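Local coordinates for protein glutamine synthetase (Streptomyces coelicolor, PDB 4BAX) that belongs to the glutamine synthetase family, pairing an N-terminal beta-grasp domain with a larger catalytic domain in a ten-chain assembly, at residues T93-S101 against A189-L197. Residues are numbered along the deposited sequence; the frame is centred on the assembly and turned at random.
Sequences TRAALAELS and APLEVSDQL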
ATOM      1  N   THR A  93      13.734  45.425 -14.500  1.00 30.54           N
ATOM      2  CA  THR A  93      12.708  46.355 -13.990  1.00 30.57           C
ATOM      3  C   THR A  93      13.231  47.158 -12.826  1.00 30.72           C
ATOM      4  O   THR A  93      12.596  48.132 -12.380  1.00 30.69           O
ATOM      5  CB  THR A  93      11.397  45.630 -13.553  1.00 19.07           C
ATOM      6  OG1 THR A  93      11.672  44.728 -12.469  1.00 18.41           O
ATOM      7  CG2 THR A  93      10.747  44.893 -14.731  1.00 18.81           C
ATOM      8  N   ARG A  94      14.411  46.756 -12.355  1.00 30.69           N
ATOM      9  CA  ARG A  94      15.105  47.478 -11.290  1.00 30.50           C
ATOM     10  C   ARG A  94      15.577  48.835 -11.757  1.00 30.57           C
ATOM     11  O   ARG A  94      15.458  49.812 -11.020  1.00 31.21           O
ATOM     12  CB  ARG A  94      16.285  46.655 -10.765  1.00 30.06           C
ATOM     13  CG  ARG A  94      16.651  46.966  -9.348  1.00 29.67           C
ATOM     14  CD  ARG A  94      18.058  46.525  -9.034  1.00 29.80           C
ATOM     15  NE  ARG A  94      18.393  46.806  -7.642  1.00 29.99           N
ATOM     16  CZ  ARG A  94      19.252  47.750  -7.274  1.00 29.84           C
ATOM     17  NH1 ARG A  94      19.831  48.493  -8.215  1.00 29.82           N
ATOM     18  NH2 ARG A  94      19.521  47.960  -5.981  1.00 29.50           N
ATOM     19  N   ALA A  95      16.059  48.900 -12.996  1.00 30.23           N
ATOM     20  CA  ALA A  95      16.683  50.116 -13.509  1.00 30.92           C
ATOM     21  C   ALA A  95      15.692  51.278 -13.563  1.00 31.43           C
ATOM     22  O   ALA A  95      16.073  52.426 -13.324  1.00 31.34           O
ATOM     23  CB  ALA A  95      17.330  49.869 -14.877  1.00 31.01           C
ATOM     24  N   ALA A  96      14.440  50.980 -13.914  1.00 32.13           N
ATOM     25  CA  ALA A  96      13.394  51.999 -13.921  1.00 33.00           C
ATOM     26  C   ALA A  96      13.124  52.532 -12.519  1.00 34.11           C
ATOM     27  O   ALA A  96      13.043  53.753 -12.319  1.00 35.18           O
ATOM     28  CB  ALA A  96      12.107  51.451 -14.545  1.00 32.67           C
ATOM     29  N   LEU A  97      13.072  51.630 -11.540  1.00 33.96           N
ATOM     30  CA  LEU A  97      12.866  52.036 -10.149  1.00 33.72           C
ATOM     31  C   LEU A  97      14.044  52.893  -9.674  1.00 35.06           C
ATOM     32  O   LEU A  97      13.852  53.840  -8.914  1.00 35.47           O
ATOM     33  CB  LEU A  97      12.636  50.830  -9.232  1.00 32.05           C
ATOM     34  CG  LEU A  97      12.559  51.171  -7.736  1.00 31.09           C
ATOM     35  CD1 LEU A  97      11.329  52.056  -7.445  1.00 30.24           C
ATOM     36  CD2 LEU A  97      12.534  49.900  -6.835  1.00 19.53           C
ATOM     37  N   ALA A  98      15.257  52.558 -10.114  1.00 35.95           N
ATOM     38  CA  ALA A  98      16.448  53.306  -9.705  1.00 36.79           C
ATOM     39  C   ALA A  98      16.367  54.768 -10.180  1.00 37.86           C
ATOM     40  O   ALA A  98      16.760  55.667  -9.444  1.00 38.01           O
ATOM     41  CB  ALA A  98      17.717  52.632 -10.237  1.00 36.54           C
ATOM     42  N   GLU A  99      15.844  55.002 -11.385  1.00 38.83           N
ATOM     43  CA  GLU A  99      15.664  56.374 -11.890  1.00 40.36           C
ATOM     44  C   GLU A  99      14.657  57.157 -11.066  1.00 41.34           C
ATOM     45  O   GLU A  99      14.931  58.293 -10.679  1.00 41.98           O
ATOM     46  CB  GLU A  99      15.221  56.356 -13.378  1.00 43.42           C
ATOM     47  CG  GLU A  99      16.252  55.947 -14.487  1.00 98.39           C
ATOM     48  CD  GLU A  99      17.654  55.523 -14.015  1.00 98.61           C
ATOM     49  OE1 GLU A  99      18.202  56.088 -13.048  1.00 98.79           O
ATOM     50  OE2 GLU A  99      18.241  54.611 -14.641  1.00 98.63           O
ATOM     51  N   LEU A 100      13.506  56.563 -10.790  1.00 41.65           N
ATOM     52  CA  LEU A 100      12.492  57.254 -10.007  1.00 42.43           C
ATOM     53  C   LEU A 100      12.874  57.452  -8.540  1.00 42.73           C
ATOM     54  O   LEU A 100      12.528  58.467  -7.922  1.00 42.04           O
ATOM     55  CB  LEU A 100      11.175  56.505 -10.119  1.00 42.88           C
ATOM     56  CG  LEU A 100      10.431  57.139 -11.296  1.00 43.73           C
ATOM     57  CD1 LEU A 100      10.679  56.349 -12.591  1.00 44.00           C
ATOM     58  CD2 LEU A 100       8.988  57.257 -10.960  1.00 43.59           C
ATOM     59  N   SER A 101      13.631  56.497  -8.015  1.00 43.72           N
ATOM     60  CA  SER A 101      14.104  56.540  -6.650  1.00 44.69           C
ATOM     61  C   SER A 101      15.021  57.749  -6.463  1.00 46.35           C
ATOM     62  O   SER A 101      14.867  58.516  -5.510  1.00 46.83           O
ATOM     63  CB  SER A 101      14.860  55.247  -6.341  1.00 44.12           C
ATOM     64  OG  SER A 101      15.196  55.122  -4.979  1.00 43.79           O
ATOM     65  N   ALA A 189      13.571  51.546   2.165  1.00 36.73           N
ATOM     66  CA  ALA A 189      13.631  52.349   0.946  1.00 37.06           C
ATOM     67  C   ALA A 189      13.290  51.452  -0.264  1.00 36.75           C
ATOM     68  O   ALA A 189      13.502  50.234  -0.205  1.00 36.88           O
ATOM     69  CB  ALA A 189      15.027  52.943   0.802  1.00 37.42           C
ATOM     70  N   PRO A 190      12.802  52.050  -1.369  1.00 35.99           N
ATOM     71  CA  PRO A 190      12.209  51.264  -2.471  1.00 35.35           C
ATOM     72  C   PRO A 190      13.141  50.201  -3.060  1.00 35.12           C
ATOM     73  O   PRO A 190      12.743  49.043  -3.213  1.00 34.79           O
ATOM     74  CB  PRO A 190      11.894  52.328  -3.536  1.00 35.27           C
ATOM     75  CG  PRO A 190      11.735  53.606  -2.778  1.00 35.43           C
ATOM     76  CD  PRO A 190      12.636  53.506  -1.564  1.00 35.75           C
ATOM     77  N   LEU A 191      14.388  50.571  -3.328  1.00 35.23           N
ATOM     78  CA  LEU A 191      15.333  49.591  -3.849  1.00 35.36           C
ATOM     79  C   LEU A 191      15.681  48.525  -2.821  1.00 35.63           C
ATOM     80  O   LEU A 191      15.741  47.335  -3.143  1.00 35.10           O
ATOM     81  CB  LEU A 191      16.601  50.269  -4.390  1.00 35.25           C
ATOM     82  CG  LEU A 191      16.401  51.040  -5.700  1.00 35.07           C
ATOM     83  CD1 LEU A 191      17.502  52.079  -5.920  1.00 35.18           C
ATOM     84  CD2 LEU A 191      16.340  50.065  -6.879  1.00 34.85           C
ATOM     85  N   GLU A 192      15.874  48.951  -1.578  1.00 36.61           N
ATOM     86  CA  GLU A 192      16.229  48.016  -0.526  1.00 37.22           C
ATOM     87  C   GLU A 192      15.072  47.035  -0.219  1.00 35.49           C
ATOM     88  O   GLU A 192      15.285  45.827  -0.047  1.00 34.54           O
ATOM     89  CB  GLU A 192      16.708  48.758   0.732  1.00 39.50           C
ATOM     90  CG  GLU A 192      17.410  47.868   1.766  1.00 42.22           C
ATOM     91  CD  GLU A 192      18.793  47.347   1.336  1.00 44.98           C
ATOM     92  OE1 GLU A 192      19.263  47.684   0.222  1.00 46.31           O
ATOM     93  OE2 GLU A 192      19.396  46.557   2.107  1.00 45.42           O
ATOM     94  N   VAL A 193      13.849  47.546  -0.182  1.00 34.87           N
ATOM     95  CA  VAL A 193      12.702  46.686   0.078  1.00 34.64           C
ATOM     96  C   VAL A 193      12.449  45.658  -1.018  1.00 34.28           C
ATOM     97  O   VAL A 193      12.109  44.500  -0.734  1.00 33.95           O
ATOM     98  CB  VAL A 193      11.419  47.504   0.384  1.00 29.81           C
ATOM     99  CG1 VAL A 193      10.728  47.990  -0.898  1.00 29.31           C
ATOM    100  CG2 VAL A 193      10.478  46.698   1.278  1.00 29.79           C
ATOM    101  N   SER A 194      12.672  46.083  -2.262  1.00 33.92           N
ATOM    102  CA  SER A 194      12.446  45.261  -3.436  1.00 32.61           C
ATOM    103  C   SER A 194      13.475  44.163  -3.544  1.00 32.49           C
ATOM    104  O   SER A 194      13.138  43.007  -3.838  1.00 32.46           O
ATOM    105  CB  SER A 194      12.476  46.133  -4.697  1.00 31.77           C
ATOM    106  OG  SER A 194      11.325  46.947  -4.844  1.00 31.26           O
ATOM    107  N   ASP A 195      14.722  44.531  -3.272  1.00 32.25           N
ATOM    108  CA  ASP A 195      15.834  43.598  -3.308  1.00 31.86           C
ATOM    109  C   ASP A 195      15.656  42.530  -2.238  1.00 31.61           C
ATOM    110  O   ASP A 195      15.836  41.338  -2.525  1.00 32.08           O
ATOM    111  CB  ASP A 195      17.167  44.325  -3.103  1.00 32.02           C
ATOM    112  CG  ASP A 195      17.587  45.131  -4.332  1.00 32.68           C
ATOM    113  OD1 ASP A 195      17.080  44.846  -5.443  1.00 32.71           O
ATOM    114  OD2 ASP A 195      18.417  46.062  -4.195  1.00 33.17           O
ATOM    115  N   GLN A 196      15.281  42.940  -1.021  1.00 30.71           N
ATOM    116  CA  GLN A 196      15.154  41.989   0.096  1.00 29.62           C
ATOM    117  C   GLN A 196      13.994  41.002  -0.111  1.00 28.88           C
ATOM    118  O   GLN A 196      14.141  39.804   0.140  1.00 28.87           O
ATOM    119  CB  GLN A 196      15.009  42.727   1.443  1.00 29.37           C
ATOM    120  CG  GLN A 196      16.222  43.568   1.879  1.00 29.91           C
ATOM    121  CD  GLN A 196      16.240  43.913   3.380  1.00 30.33           C
ATOM    122  OE1 GLN A 196      15.439  43.394   4.157  1.00 30.55           O
ATOM    123  NE2 GLN A 196      17.187  44.771   3.790  1.00 30.27           N
ATOM    124  N   LEU A 197      12.885  41.501  -0.657  1.00 28.16           N
ATOM    125  CA  LEU A 197      11.701  40.690  -0.938  1.00 27.52           C
ATOM    126  C   LEU A 197      11.977  39.586  -1.973  1.00 27.84           C
ATOM    127  O   LEU A 197      11.501  38.431  -1.826  1.00 27.40           O
ATOM    128  CB  LEU A 197      10.538  41.582  -1.400  1.00 26.70           C
ATOM    129  CG  LEU A 197       9.243  40.840  -1.768  1.00 25.87           C
ATOM    130  CD1 LEU A 197       8.791  39.923  -0.627  1.00 25.28           C
ATOM    131  CD2 LEU A 197       8.109  41.800  -2.136  1.00 25.54           C
TER
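In the catalytic domain of this glutamine synthetase, residues 94-101, most of helix 94-103, and 190-197, the start of helix 190-210, run nearly antiparallel (156°), their axes 10.4 Å apart at closest approach. They meet in a knob-into-hole contact, with L191 set among R94, L97, A98 and S101, and a salt bridge beside it. The two methyls of L191 divide the hole: CD1 reaches S101 OG (3.9 Å), whereas CD2 lies over the centre of one face of the R94 guanidinium, 3.7 Å from CZ. With CG anti to the backbone N (chi1 -154°) and the chain extended to NE, R94 spans the gap between the helices and grips D195 side-on. Its NE donates to D195 OD1 (3.2 Å) and its NH2 to D195 OD2 (2.8 Å), both at syn lone pairs and nearly straight. With the planes 7° apart, these bonds fix the rotation of both flat groups, and the hydroxyl of Y324 on helix 323-341 also hydrogen-bonds D195 OD1. L97, which also packs against T327 of that helix, brings CD1 to P190 CB and CD2 to 3.8 Å from L191 CD2. S194 OG, next to L97 CD2, donates to P190 O (3.0 Å), meeting that carbonyl from the face opposite S194 N.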